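Local coordinates for phage-related protein (Bordetella bronchiseptica RB50, PDB 3BJQ) that probably serves as a major capsid protein that builds the shell of a phage-related particle, at residues Ser18-Gly23 and Ser111-Leu116; Lys33-Ala38 and Gln129-Pro134; Ala41-Lys46 and Ser292-Pro297; Leu121-Glu126 and Gly264-Ile269; Tyr249-Pro254 and Val258-Phe263. One frame throughout, in Å; residues are numbered along the deposited sequence.

The five contacts illustrate how packing around one long helix and one mixed sheet draws on different chemistry in different places. Contacts 1, 2 and 4 all use helix 105-131 and are buried: contact 2 is purely apolar, contact 4 a single polar bond, and contact 1 a mixture of both. Contacts 2, 3 and 4 reach the same sheet, where strand 264-269 lies between strands 37-40 and 286-299. Contact 5, nested along the chain inside the loop that contact 4 closes, is also buried and holds two loop segments together through several polar bonds. That leaves contact 3, one phenol-carboxylate bond, as the partly buried one. Contacts 3 and 5 both touch the third subunit.

Contact 1. Residues Ser18-Gly23 and Ser111-Leu116; sequences STHARG and SVNTVL
Two helices pack at an acute angle here, the short helix 15-22 lying against the long helix 105-131, with His20 and Ala21 of the first meeting Val112, Asn113 and Leu116 of the second. The local axes approach to 10.5 Å and cross at -43°. Ala21 is the apolar side of the contact. Its CB meets CD1 of Leu116 at 3.7 Å, and CG1 of Val112 lies further off, at 4.4 Å from CB of Ala21. Val112 and Leu116 are one turn apart on their helix, which puts both branches before the single methyl.

The polar side is one bond between side chains. NE2 of His20 donates to OD1 of Asn113 over 3.1 Å, with an N-H...O angle of 154°. The imidazole is brought there by a first torsion that sets CG anti to the backbone N (chi1 172°) and carries the ring across toward the longer helix. Asn113 starts off to one side and reaches the ring with its amide end. The oxygen lies at the ring edge, slightly out of its plane; the bond is moderately bent, and its donor stands off the carbonyl plane.

Pro273 and Val275 also touch Ala21, Tyr24 packs on Asn113 and Leu116, and Asp255 of a second subunit packs against both His20 and Asn113. The bond gives the imidazole N-H an acceptor beside an apolar patch, and it ties the rotation of the ring to that of the amide.

Contact 2. Residues Lys33-Ala38 and Gln129-Pro134; sequences KLFPVA and QIALDP
Ala131 presents its methyl to two side chains at once: its CB lies 3.8 Å from CD2 of Leu34 and 4.0 Å from CE1 of Phe35. The methyl comes to the edge of the Phe35 ring, near its plane, and not over a face. At the neighbouring CZ of Phe35, the outer tip of the ring, CG2 of Ile130 approaches at 3.9 Å, with the ring and the branched chain set slantwise to one another. All of this is carbon against carbon, and three of the four residues are buried.

Ile130 can offer CG2 because its longer branch, CG1, is turned anti to the carbonyl carbon (chi1 -67°). CG2 is thereby left anti to the backbone N, on the side of the phenylalanine. The contact closes the end of helix 105-131 against the link between helix 31-34 and strand 37-40. Leu132 is the first residue to leave helical geometry, and the backbone N of Asp133 bonds back to O of Ile130 at 3.3 Å.

A second shell holds the Phe35 ring in place. Phe263 meets it edge to face, and Pro297 of strand 286-299 packs on both Phe35 and Ile130. The next residue, Pro36, pairs with Thr266 through the backbone, while Trp241 lies against Leu34 and Tyr137 OH bonds to the oxygen of Ala131.

Contact 3. Residues Ala41-Lys46 and Ser292-Pro297; sequences AQYGGK and SDDNTP
Tyr43 reaches Asp294 with its hydroxyl, and the whole touch between segments 41-46 and 292-297 is made by these two side chains. The bond is short: OH of Tyr43 donates to OD2 of Asp294 at 2.6 Å, and OD2 receives it on its anti lone pair, the one directed away from OD1. That oxygen lies at the edge of the phenol, in its plane. The ring and carboxylate planes are turned 67° apart, so the acid meets the phenol without stacking on it. In Asp294, CG stands anti to the carbonyl carbon (chi1 -69°), which raises the acid toward the tyrosine. Its other oxygen, OD1, takes the backbone NH of Ser85, so both oxygens of this buried acid are bonded.

Even here the backbones stand well apart, with 8.4 Å between CA of Tyr43 and CA of Asp294. Tyr43 is partly exposed, and Gly44 beside it is open to solvent.

Ile269 of strand 264-269 lies against the tyrosine, and Ile82 packs on Asp294. Tyr43 pairs with Ile82 through the backbone just before strand 44-49, at the edge of its two-stranded sheet with 75-81, while Asp294 pairs with Ile269 in the mixed sheet; the phenol-acid bond thus joins the two sheets.

Contact 4. Residues Leu121-Glu126 and Gly264-Ile269; sequences LAHEHE and GYTYQI
His123 and Thr266 form the entire contact, through one short and nearly straight hydrogen bond from NE2 of the histidine to OG1 of the threonine, of 2.6 Å at 168°. The imidazole extends from its helix with CG anti to the backbone N (chi1 178°), and the second torsion, -98°, turns the ring so that NE2 leads. OG1 lies in the ring plane, where the N-H points. Thr266 uses its two branches differently. OG1 is set anti to the carbonyl carbon and takes the bond, whereas CG2 of Thr266, anti to the backbone N, sits 3.5 Å from NE2 and 3.8 Å from CD2 of His123, so that hydroxyl and methyl both border the same end of the ring.

This is a helix packed on a sheet: helix 105-131 lies against the mixed sheet in which strand 264-269 runs parallel to 37-40 and antiparallel to 286-299. The threonine hydroxyl also bonds to O of Phe35. Having the histidine as donor, OG1 can serve as donor in turn to that carbonyl, a relay from helix through strand to the loop just before strand 37-40.

Asn295 of strand 286-299 packs on both side chains, and a tetraethylene glycol, probably from crystallisation, lies about 4 Å from the side chain of His123.

Contact 5. Residues Tyr249-Pro254 and Val258-Phe263; sequences YVSDNP and VEEPSF
The Tyr249 ring has the backbone N of Ser251 over one face, offset toward the rim. At its edge, in plane, lies the oxygen of Pro261, with 3.7 Å between Tyr249 CE2 and Pro261 O. A water at the edge bonds to Tyr249 OH and donates to Pro261 O at 2.6 Å, bridging ring and backbone. The second pair of flat groups, the Asn253 amide and the Glu260 carboxylate, stand 88° apart. ND2 of Asn253 donates to OE1 of Glu260 at 2.6 Å, in the amide plane and on the syn side of the acid. Glu260 extends fully to get there, with CG anti to the backbone N (chi1 171°), and its OE2 bonds to Tyr58 OH.

Between these pairs Ser262 OG accepts from the backbone N of Ser251 at 2.7 Å and 172°, a side chain taking the place of a backbone acceptor. Phe263 N donates to Tyr249 O at 3.1 Å. Ser251 OG in turn accepts from Asn253 N, which curls the first segment.

Asn113 of a third subunit packs on Asn253. The two segments run roughly antiparallel within the connection from strand 245-248 to strand 264-269: an irregular loop closed on itself largely by side-chain bonds, with one backbone bond at Phe263 and an ST turn at Ser251.

Contact 1. Residues Ser18-Gly23 and Ser111-Leu116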
# COMPACT_ATOMS: atom_id res chain seq x y z
N SER E 18 8.75 1.65 23.60
CA SER E 18 8.26 2.95 24.05
C SER E 18 6.77 3.11 23.74
O SER E 18 5.99 3.55 24.58
CB SER E 18 9.07 4.05 23.41
OG SER E 18 10.40 4.00 23.92
N THR E 19 6.37 2.73 22.53
CA THR E 19 4.96 2.73 22.18
C THR E 19 4.20 1.80 23.10
O THR E 19 3.13 2.14 23.62
CB THR E 19 4.78 2.37 20.71
OG1 THR E 19 5.41 3.38 19.93
CG2 THR E 19 3.29 2.24 20.32
N HIS E 20 4.74 0.61 23.35
CA HIS E 20 4.10 -0.29 24.31
C HIS E 20 3.94 0.34 25.71
O HIS E 20 2.87 0.24 26.30
CB HIS E 20 4.85 -1.61 24.39
CG HIS E 20 4.37 -2.51 25.48
ND1 HIS E 20 3.34 -3.41 25.29
CD2 HIS E 20 4.75 -2.63 26.78
CE1 HIS E 20 3.12 -4.06 26.43
NE2 HIS E 20 3.96 -3.61 27.34
N ALA E 21 4.99 0.98 26.23
CA ALA E 21 4.95 1.65 27.54
C ALA E 21 3.88 2.73 27.60
O ALA E 21 3.27 2.93 28.65
CB ALA E 21 6.32 2.28 27.93
N ARG E 22 3.68 3.46 26.50
CA ARG E 22 2.67 4.53 26.45
C ARG E 22 1.24 4.03 26.49
O ARG E 22 0.35 4.77 26.86
CB ARG E 22 2.82 5.38 25.19
CG ARG E 22 4.09 6.13 25.13
CD ARG E 22 4.05 7.09 23.98
NE ARG E 22 5.29 7.85 23.92
CZ ARG E 22 6.37 7.49 23.23
NH1 ARG E 22 6.38 6.36 22.54
NH2 ARG E 22 7.45 8.27 23.24
N GLY E 23 1.04 2.78 26.10
CA GLY E 23 -0.27 2.13 26.18
C GLY E 23 -0.55 1.40 27.47
O GLY E 23 -1.64 0.83 27.63
N SER E 111 9.18 -7.38 30.81
CA SER E 111 10.16 -6.81 31.74
C SER E 111 9.87 -5.33 32.03
O SER E 111 10.06 -4.86 33.15
CB SER E 111 11.57 -6.95 31.17
OG SER E 111 11.77 -6.04 30.09
N VAL E 112 9.40 -4.62 31.01
CA VAL E 112 9.10 -3.19 31.13
C VAL E 112 7.86 -2.93 31.99
O VAL E 112 7.84 -1.98 32.79
CB VAL E 112 8.95 -2.53 29.74
CG1 VAL E 112 8.24 -1.18 29.83
CG2 VAL E 112 10.33 -2.40 29.08
N ASN E 113 6.84 -3.76 31.81
CA ASN E 113 5.64 -3.71 32.62
C ASN E 113 5.93 -3.71 34.12
O ASN E 113 5.28 -3.01 34.88
CB ASN E 113 4.73 -4.90 32.30
CG ASN E 113 3.98 -4.74 30.98
OD1 ASN E 113 3.91 -3.65 30.41
ND2 ASN E 113 3.44 -5.82 30.50
N THR E 114 6.87 -4.54 34.53
CA THR E 114 7.28 -4.65 35.90
C THR E 114 7.67 -3.32 36.49
O THR E 114 7.14 -2.91 37.55
CB THR E 114 8.45 -5.64 35.99
OG1 THR E 114 7.95 -6.93 35.58
CG2 THR E 114 9.06 -5.71 37.39
N VAL E 115 8.55 -2.61 35.79
CA VAL E 115 9.01 -1.30 36.27
C VAL E 115 7.92 -0.21 36.14
O VAL E 115 7.83 0.68 36.99
CB VAL E 115 10.34 -0.89 35.60
CG1 VAL E 115 11.37 -1.95 35.85
CG2 VAL E 115 10.17 -0.67 34.13
N LEU E 116 7.07 -0.30 35.12
CA LEU E 116 6.00 0.66 34.97
C LEU E 116 5.01 0.53 36.13
O LEU E 116 4.45 1.53 36.57
CB LEU E 116 5.29 0.49 33.61
CG LEU E 116 6.09 0.92 32.37
CD1 LEU E 116 5.32 0.68 31.09
CD2 LEU E 116 6.46 2.41 32.50

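Contact 2. Residues Lys33-Ala38 and Gln129-Pro134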
# COMPACT_ATOMS: atom_id res chain seq x y z
N LYS E 33 -6.82 10.32 37.34
CA LYS E 33 -8.18 10.85 37.21
C LYS E 33 -8.33 12.18 37.95
O LYS E 33 -9.26 12.93 37.69
CB LYS E 33 -9.20 9.86 37.74
CG LYS E 33 -9.35 8.57 36.90
CD LYS E 33 -10.12 8.83 35.64
CE LYS E 33 -10.16 7.58 34.77
NZ LYS E 33 -11.46 7.44 34.01
N LEU E 34 -7.43 12.43 38.89
CA LEU E 34 -7.35 13.70 39.62
C LEU E 34 -6.25 14.58 39.04
O LEU E 34 -6.37 15.80 39.02
CB LEU E 34 -7.05 13.46 41.11
CG LEU E 34 -8.18 12.91 41.99
CD1 LEU E 34 -8.44 11.44 41.68
CD2 LEU E 34 -7.81 13.10 43.45
N PHE E 35 -5.18 13.94 38.55
CA PHE E 35 -3.99 14.62 38.06
C PHE E 35 -3.62 14.11 36.69
O PHE E 35 -2.61 13.38 36.55
CB PHE E 35 -2.82 14.34 39.01
CG PHE E 35 -3.00 14.87 40.40
CD1 PHE E 35 -3.59 14.11 41.39
CD2 PHE E 35 -2.52 16.12 40.74
CE1 PHE E 35 -3.72 14.59 42.67
CE2 PHE E 35 -2.64 16.61 42.02
CZ PHE E 35 -3.25 15.84 42.99
N PRO E 36 -4.39 14.50 35.64
CA PRO E 36 -4.07 14.01 34.30
C PRO E 36 -2.67 14.35 33.82
O PRO E 36 -2.12 15.41 34.13
CB PRO E 36 -5.14 14.69 33.43
CG PRO E 36 -6.22 14.94 34.33
CD PRO E 36 -5.56 15.37 35.60
N VAL E 37 -2.10 13.43 33.06
CA VAL E 37 -0.76 13.59 32.54
C VAL E 37 -0.69 14.66 31.43
O VAL E 37 -1.44 14.63 30.47
CB VAL E 37 -0.15 12.24 32.08
CG1 VAL E 37 1.24 12.45 31.50
CG2 VAL E 37 -0.11 11.27 33.25
N ALA E 38 0.19 15.64 31.63
CA ALA E 38 0.33 16.74 30.73
C ALA E 38 1.83 16.99 30.54
O ALA E 38 2.58 16.90 31.52
CB ALA E 38 -0.33 17.95 31.32
N GLN E 129 -1.11 11.87 48.37
CA GLN E 129 -0.37 12.68 49.34
C GLN E 129 -0.67 14.17 49.16
O GLN E 129 -0.69 14.91 50.15
CB GLN E 129 1.12 12.35 49.20
CG GLN E 129 2.03 12.79 50.33
CD GLN E 129 1.78 12.05 51.64
OE1 GLN E 129 1.06 11.06 51.68
NE2 GLN E 129 2.39 12.54 52.71
N ILE E 130 -0.96 14.58 47.92
CA ILE E 130 -1.28 15.96 47.60
C ILE E 130 -2.76 16.24 47.76
O ILE E 130 -3.13 17.16 48.49
CB ILE E 130 -0.87 16.32 46.16
CG1 ILE E 130 0.65 16.31 46.00
CG2 ILE E 130 -1.38 17.70 45.80
CD1 ILE E 130 1.05 16.41 44.58
N ALA E 131 -3.61 15.48 47.08
CA ALA E 131 -5.06 15.75 47.09
C ALA E 131 -5.69 15.66 48.46
O ALA E 131 -6.61 16.42 48.76
CB ALA E 131 -5.77 14.84 46.14
N LEU E 132 -5.20 14.75 49.31
CA LEU E 132 -5.81 14.52 50.63
C LEU E 132 -5.09 15.25 51.77
O LEU E 132 -5.29 14.95 52.95
CB LEU E 132 -5.85 13.02 50.93
CG LEU E 132 -6.50 12.18 49.83
CD1 LEU E 132 -6.60 10.71 50.30
CD2 LEU E 132 -7.87 12.69 49.44
N ASP E 133 -4.29 16.24 51.41
CA ASP E 133 -3.57 17.05 52.37
C ASP E 133 -4.42 18.27 52.71
O ASP E 133 -4.60 19.14 51.85
CB ASP E 133 -2.25 17.47 51.75
CG ASP E 133 -1.40 18.29 52.68
OD1 ASP E 133 -1.82 18.56 53.82
OD2 ASP E 133 -0.30 18.70 52.24
N PRO E 134 -4.95 18.32 53.96
CA PRO E 134 -5.86 19.41 54.32
C PRO E 134 -5.18 20.78 54.34
O PRO E 134 -5.86 21.81 54.24
CB PRO E 134 -6.34 19.01 55.71
CG PRO E 134 -5.31 18.12 56.24
CD PRO E 134 -4.76 17.39 55.08

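Contact 3. Residues Ala41-Lys46 and Ser292-Pro297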
# COMPACT_ATOMS: atom_id res chain seq x y z
N ALA E 41 8.67 20.40 29.74
CA ALA E 41 10.05 20.21 29.28
C ALA E 41 11.06 20.31 30.41
O ALA E 41 12.11 19.66 30.37
CB ALA E 41 10.38 21.23 28.21
N GLN E 42 10.77 21.14 31.41
CA GLN E 42 11.69 21.42 32.53
C GLN E 42 11.52 20.48 33.72
O GLN E 42 10.40 20.21 34.17
CB GLN E 42 11.52 22.86 33.04
CG GLN E 42 11.91 24.00 32.08
CD GLN E 42 11.66 25.41 32.69
OE1 GLN E 42 11.05 25.56 33.76
NE2 GLN E 42 12.15 26.45 32.00
N TYR E 43 12.66 20.01 34.25
CA TYR E 43 12.69 19.18 35.46
C TYR E 43 12.44 19.99 36.74
O TYR E 43 11.99 19.44 37.75
CB TYR E 43 14.02 18.45 35.60
CG TYR E 43 14.06 17.18 34.82
CD1 TYR E 43 14.36 17.18 33.47
CD2 TYR E 43 13.79 15.97 35.43
CE1 TYR E 43 14.38 15.99 32.74
CE2 TYR E 43 13.82 14.78 34.71
CZ TYR E 43 14.11 14.80 33.37
OH TYR E 43 14.11 13.65 32.67
N GLY E 44 12.73 21.28 36.68
CA GLY E 44 12.46 22.20 37.78
C GLY E 44 11.75 23.43 37.24
O GLY E 44 11.99 23.85 36.11
N GLY E 45 10.84 23.99 38.03
CA GLY E 45 10.12 25.17 37.56
C GLY E 45 9.08 25.60 38.56
O GLY E 45 9.17 25.27 39.74
N LYS E 46 8.10 26.35 38.08
CA LYS E 46 6.99 26.81 38.90
C LYS E 46 5.72 26.21 38.37
O LYS E 46 5.54 26.12 37.16
CB LYS E 46 6.90 28.33 38.87
CG LYS E 46 7.73 29.05 39.94
CD LYS E 46 9.14 29.26 39.54
CE LYS E 46 9.87 30.03 40.63
NZ LYS E 46 9.84 29.29 41.93
N SER E 292 12.33 5.18 31.58
CA SER E 292 12.22 6.50 32.14
C SER E 292 10.78 6.99 32.04
O SER E 292 10.20 6.94 30.98
CB SER E 292 13.14 7.44 31.36
OG SER E 292 14.50 7.25 31.76
N ASP E 293 10.22 7.45 33.16
CA ASP E 293 8.89 8.07 33.16
C ASP E 293 8.86 9.14 34.26
O ASP E 293 8.20 8.99 35.28
CB ASP E 293 7.79 7.03 33.38
CG ASP E 293 6.44 7.56 32.97
OD1 ASP E 293 6.40 8.79 32.71
OD2 ASP E 293 5.45 6.78 32.89
N ASP E 294 9.60 10.22 34.01
CA ASP E 294 9.88 11.25 34.99
C ASP E 294 8.69 12.20 35.06
O ASP E 294 8.31 12.81 34.06
CB ASP E 294 11.15 12.03 34.62
CG ASP E 294 12.43 11.20 34.76
OD1 ASP E 294 12.47 10.27 35.60
OD2 ASP E 294 13.41 11.51 34.05
N ASN E 295 8.10 12.29 36.24
CA ASN E 295 6.86 13.02 36.42
C ASN E 295 6.70 13.47 37.86
O ASN E 295 7.40 13.00 38.75
CB ASN E 295 5.67 12.13 36.03
CG ASN E 295 5.37 11.04 37.08
OD1 ASN E 295 4.52 11.23 37.95
ND2 ASN E 295 6.08 9.90 36.98
N THR E 296 5.80 14.42 38.07
CA THR E 296 5.39 14.81 39.41
C THR E 296 3.97 15.35 39.35
O THR E 296 3.69 16.19 38.52
CB THR E 296 6.37 15.86 40.04
OG1 THR E 296 6.25 15.82 41.47
CG2 THR E 296 6.11 17.27 39.54
N PRO E 297 3.05 14.80 40.17
CA PRO E 297 1.74 15.42 40.39
C PRO E 297 1.87 16.82 41.01
O PRO E 297 2.71 17.02 41.86
CB PRO E 297 1.05 14.48 41.38
CG PRO E 297 1.74 13.16 41.17
CD PRO E 297 3.16 13.50 40.88

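Contact 4. Residues Leu121-Glu126 and Gly264-Ile269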
# COMPACT_ATOMS: atom_id res chain seq x y z
N LEU E 121 2.45 2.83 41.01
CA LEU E 121 2.07 2.78 42.41
C LEU E 121 2.67 3.97 43.15
O LEU E 121 2.03 4.53 44.03
CB LEU E 121 2.50 1.42 43.01
CG LEU E 121 1.73 0.85 44.21
CD1 LEU E 121 0.21 0.94 44.01
CD2 LEU E 121 2.17 -0.60 44.48
N ALA E 122 3.90 4.35 42.82
CA ALA E 122 4.53 5.53 43.43
C ALA E 122 3.74 6.79 43.06
O ALA E 122 3.52 7.66 43.89
CB ALA E 122 5.96 5.66 42.97
N HIS E 123 3.31 6.86 41.81
CA HIS E 123 2.47 7.99 41.34
C HIS E 123 1.15 8.05 42.11
O HIS E 123 0.70 9.12 42.51
CB HIS E 123 2.21 7.85 39.85
CG HIS E 123 1.33 8.91 39.30
ND1 HIS E 123 -0.03 8.70 39.10
CD2 HIS E 123 1.57 10.19 38.95
CE1 HIS E 123 -0.57 9.80 38.62
NE2 HIS E 123 0.37 10.72 38.51
N GLU E 124 0.52 6.90 42.29
CA GLU E 124 -0.71 6.80 43.04
C GLU E 124 -0.55 7.37 44.46
O GLU E 124 -1.40 8.11 44.95
CB GLU E 124 -1.16 5.33 43.14
CG GLU E 124 -2.59 5.16 43.71
CD GLU E 124 -3.71 5.43 42.65
OE1 GLU E 124 -3.39 5.97 41.57
OE2 GLU E 124 -4.90 5.10 42.90
N HIS E 125 0.54 7.02 45.11
CA HIS E 125 0.80 7.50 46.45
C HIS E 125 1.08 9.02 46.50
O HIS E 125 0.60 9.73 47.39
CB HIS E 125 1.97 6.72 47.05
CG HIS E 125 2.20 7.05 48.49
ND1 HIS E 125 2.89 8.18 48.90
CD2 HIS E 125 1.79 6.44 49.63
CE1 HIS E 125 2.90 8.23 50.22
NE2 HIS E 125 2.24 7.19 50.69
N GLU E 126 1.84 9.53 45.53
CA GLU E 126 2.10 10.97 45.48
C GLU E 126 0.86 11.80 45.19
O GLU E 126 0.72 12.92 45.65
CB GLU E 126 3.22 11.32 44.50
CG GLU E 126 4.49 11.73 45.24
CD GLU E 126 4.19 12.77 46.36
OE1 GLU E 126 3.49 13.78 46.09
OE2 GLU E 126 4.62 12.54 47.52
N GLY E 264 -5.61 19.84 39.00
CA GLY E 264 -4.21 19.38 39.02
C GLY E 264 -3.78 18.65 37.77
O GLY E 264 -4.57 18.35 36.89
N TYR E 265 -2.47 18.39 37.71
CA TYR E 265 -1.85 17.72 36.57
C TYR E 265 -0.70 16.89 37.06
O TYR E 265 -0.12 17.19 38.09
CB TYR E 265 -1.27 18.76 35.59
CG TYR E 265 -2.34 19.49 34.83
CD1 TYR E 265 -3.05 18.84 33.82
CD2 TYR E 265 -2.68 20.81 35.14
CE1 TYR E 265 -4.08 19.50 33.13
CE2 TYR E 265 -3.71 21.48 34.45
CZ TYR E 265 -4.39 20.83 33.46
OH TYR E 265 -5.41 21.47 32.78
N THR E 266 -0.38 15.84 36.31
CA THR E 266 0.87 15.13 36.48
C THR E 266 1.84 15.79 35.46
O THR E 266 1.72 15.61 34.25
CB THR E 266 0.72 13.57 36.30
OG1 THR E 266 -0.09 13.02 37.36
CG2 THR E 266 2.06 12.88 36.29
N TYR E 267 2.74 16.62 35.96
CA TYR E 267 3.76 17.27 35.13
C TYR E 267 4.68 16.15 34.69
O TYR E 267 5.28 15.48 35.54
CB TYR E 267 4.53 18.33 35.96
CG TYR E 267 3.85 19.69 36.06
CD1 TYR E 267 2.45 19.81 36.03
CD2 TYR E 267 4.58 20.84 36.21
CE1 TYR E 267 1.82 21.04 36.11
CE2 TYR E 267 3.94 22.09 36.31
CZ TYR E 267 2.58 22.18 36.24
OH TYR E 267 1.95 23.39 36.34
N GLN E 268 4.78 15.91 33.38
CA GLN E 268 5.52 14.77 32.88
C GLN E 268 6.41 15.17 31.74
O GLN E 268 5.98 15.84 30.82
CB GLN E 268 4.58 13.66 32.42
CG GLN E 268 5.33 12.37 32.08
CD GLN E 268 4.47 11.14 32.25
OE1 GLN E 268 3.99 10.86 33.35
NE2 GLN E 268 4.29 10.38 31.17
N ILE E 269 7.67 14.75 31.80
CA ILE E 269 8.59 15.12 30.73
C ILE E 269 8.08 14.64 29.38
O ILE E 269 7.66 13.50 29.24
CB ILE E 269 10.01 14.57 30.98
CG1 ILE E 269 10.58 15.16 32.26
CG2 ILE E 269 10.88 14.87 29.79
CD1 ILE E 269 10.72 16.71 32.26

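Contact 5. Residues Tyr249-Pro254 and Val258-Phe263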
# COMPACT_ATOMS: atom_id res chain seq x y z
N TYR E 249 -13.15 19.61 40.10
CA TYR E 249 -13.26 19.84 38.67
C TYR E 249 -11.89 19.48 38.11
O TYR E 249 -10.89 20.12 38.43
CB TYR E 249 -13.63 21.28 38.30
CG TYR E 249 -13.49 21.47 36.82
CD1 TYR E 249 -14.45 20.99 35.96
CD2 TYR E 249 -12.36 22.07 36.27
CE1 TYR E 249 -14.31 21.11 34.58
CE2 TYR E 249 -12.21 22.20 34.89
CZ TYR E 249 -13.19 21.73 34.05
OH TYR E 249 -13.07 21.86 32.67
N VAL E 250 -11.87 18.43 37.29
CA VAL E 250 -10.67 17.96 36.58
C VAL E 250 -11.02 18.04 35.11
O VAL E 250 -12.05 17.49 34.65
CB VAL E 250 -10.34 16.50 36.95
CG1 VAL E 250 -9.01 16.02 36.31
CG2 VAL E 250 -10.25 16.36 38.46
N SER E 251 -10.23 18.79 34.35
CA SER E 251 -10.52 18.94 32.94
C SER E 251 -10.63 17.58 32.23
O SER E 251 -9.78 16.71 32.40
CB SER E 251 -9.46 19.80 32.25
OG SER E 251 -9.69 19.79 30.86
N ASP E 252 -11.69 17.45 31.43
CA ASP E 252 -11.95 16.28 30.60
C ASP E 252 -11.19 16.33 29.27
O ASP E 252 -11.41 15.51 28.42
CB ASP E 252 -13.46 16.17 30.29
CG ASP E 252 -14.28 15.61 31.45
OD1 ASP E 252 -13.72 15.00 32.38
OD2 ASP E 252 -15.53 15.76 31.41
N ASN E 253 -10.32 17.31 29.08
CA ASN E 253 -9.57 17.48 27.85
C ASN E 253 -8.83 16.17 27.52
O ASN E 253 -8.12 15.64 28.37
CB ASN E 253 -8.59 18.64 28.03
CG ASN E 253 -8.09 19.25 26.71
OD1 ASN E 253 -8.02 18.59 25.68
ND2 ASN E 253 -7.70 20.52 26.77
N PRO E 254 -9.04 15.62 26.32
CA PRO E 254 -8.29 14.44 25.92
C PRO E 254 -6.80 14.71 25.62
O PRO E 254 -6.04 13.76 25.50
CB PRO E 254 -9.03 13.97 24.67
CG PRO E 254 -9.73 15.15 24.15
CD PRO E 254 -10.06 16.00 25.32
N VAL E 258 -0.90 21.72 30.89
CA VAL E 258 -0.63 22.36 32.19
C VAL E 258 -1.11 23.83 32.27
O VAL E 258 -1.18 24.41 33.35
CB VAL E 258 0.88 22.29 32.59
CG1 VAL E 258 1.35 20.86 32.64
CG2 VAL E 258 1.78 23.13 31.63
N GLU E 259 -1.45 24.42 31.12
CA GLU E 259 -1.85 25.81 31.01
C GLU E 259 -3.36 26.03 31.15
O GLU E 259 -3.82 27.16 31.29
CB GLU E 259 -1.38 26.35 29.66
CG GLU E 259 0.13 26.22 29.43
CD GLU E 259 0.57 26.82 28.09
OE1 GLU E 259 0.79 26.04 27.14
OE2 GLU E 259 0.69 28.06 27.99
N GLU E 260 -4.13 24.94 31.10
CA GLU E 260 -5.57 25.02 31.14
C GLU E 260 -6.07 24.83 32.58
O GLU E 260 -5.65 23.88 33.25
CB GLU E 260 -6.17 23.96 30.22
CG GLU E 260 -7.66 23.84 30.36
CD GLU E 260 -8.24 22.87 29.35
OE1 GLU E 260 -7.55 21.88 29.00
OE2 GLU E 260 -9.38 23.11 28.92
N PRO E 261 -6.90 25.78 33.08
CA PRO E 261 -7.48 25.67 34.41
C PRO E 261 -8.10 24.32 34.74
O PRO E 261 -9.01 23.83 34.04
CB PRO E 261 -8.47 26.82 34.47
CG PRO E 261 -7.88 27.84 33.62
CD PRO E 261 -7.21 27.10 32.49
N SER E 262 -7.58 23.74 35.82
CA SER E 262 -8.00 22.46 36.34
C SER E 262 -7.47 22.30 37.76
O SER E 262 -6.59 23.06 38.17
CB SER E 262 -7.46 21.33 35.44
OG SER E 262 -8.20 20.13 35.62
N PHE E 263 -8.01 21.34 38.51
CA PHE E 263 -7.52 21.07 39.87
C PHE E 263 -6.04 20.71 39.91
O PHE E 263 -5.29 21.17 40.77
CB PHE E 263 -8.32 19.93 40.52
CG PHE E 263 -7.70 19.40 41.79
CD1 PHE E 263 -7.87 20.07 42.98
CD2 PHE E 263 -6.95 18.23 41.79
CE1 PHE E 263 -7.27 19.62 44.14
CE2 PHE E 263 -6.37 17.77 42.93
CZ PHE E 263 -6.53 18.46 44.11
O HOH W 1 -10.46 23.10 31.99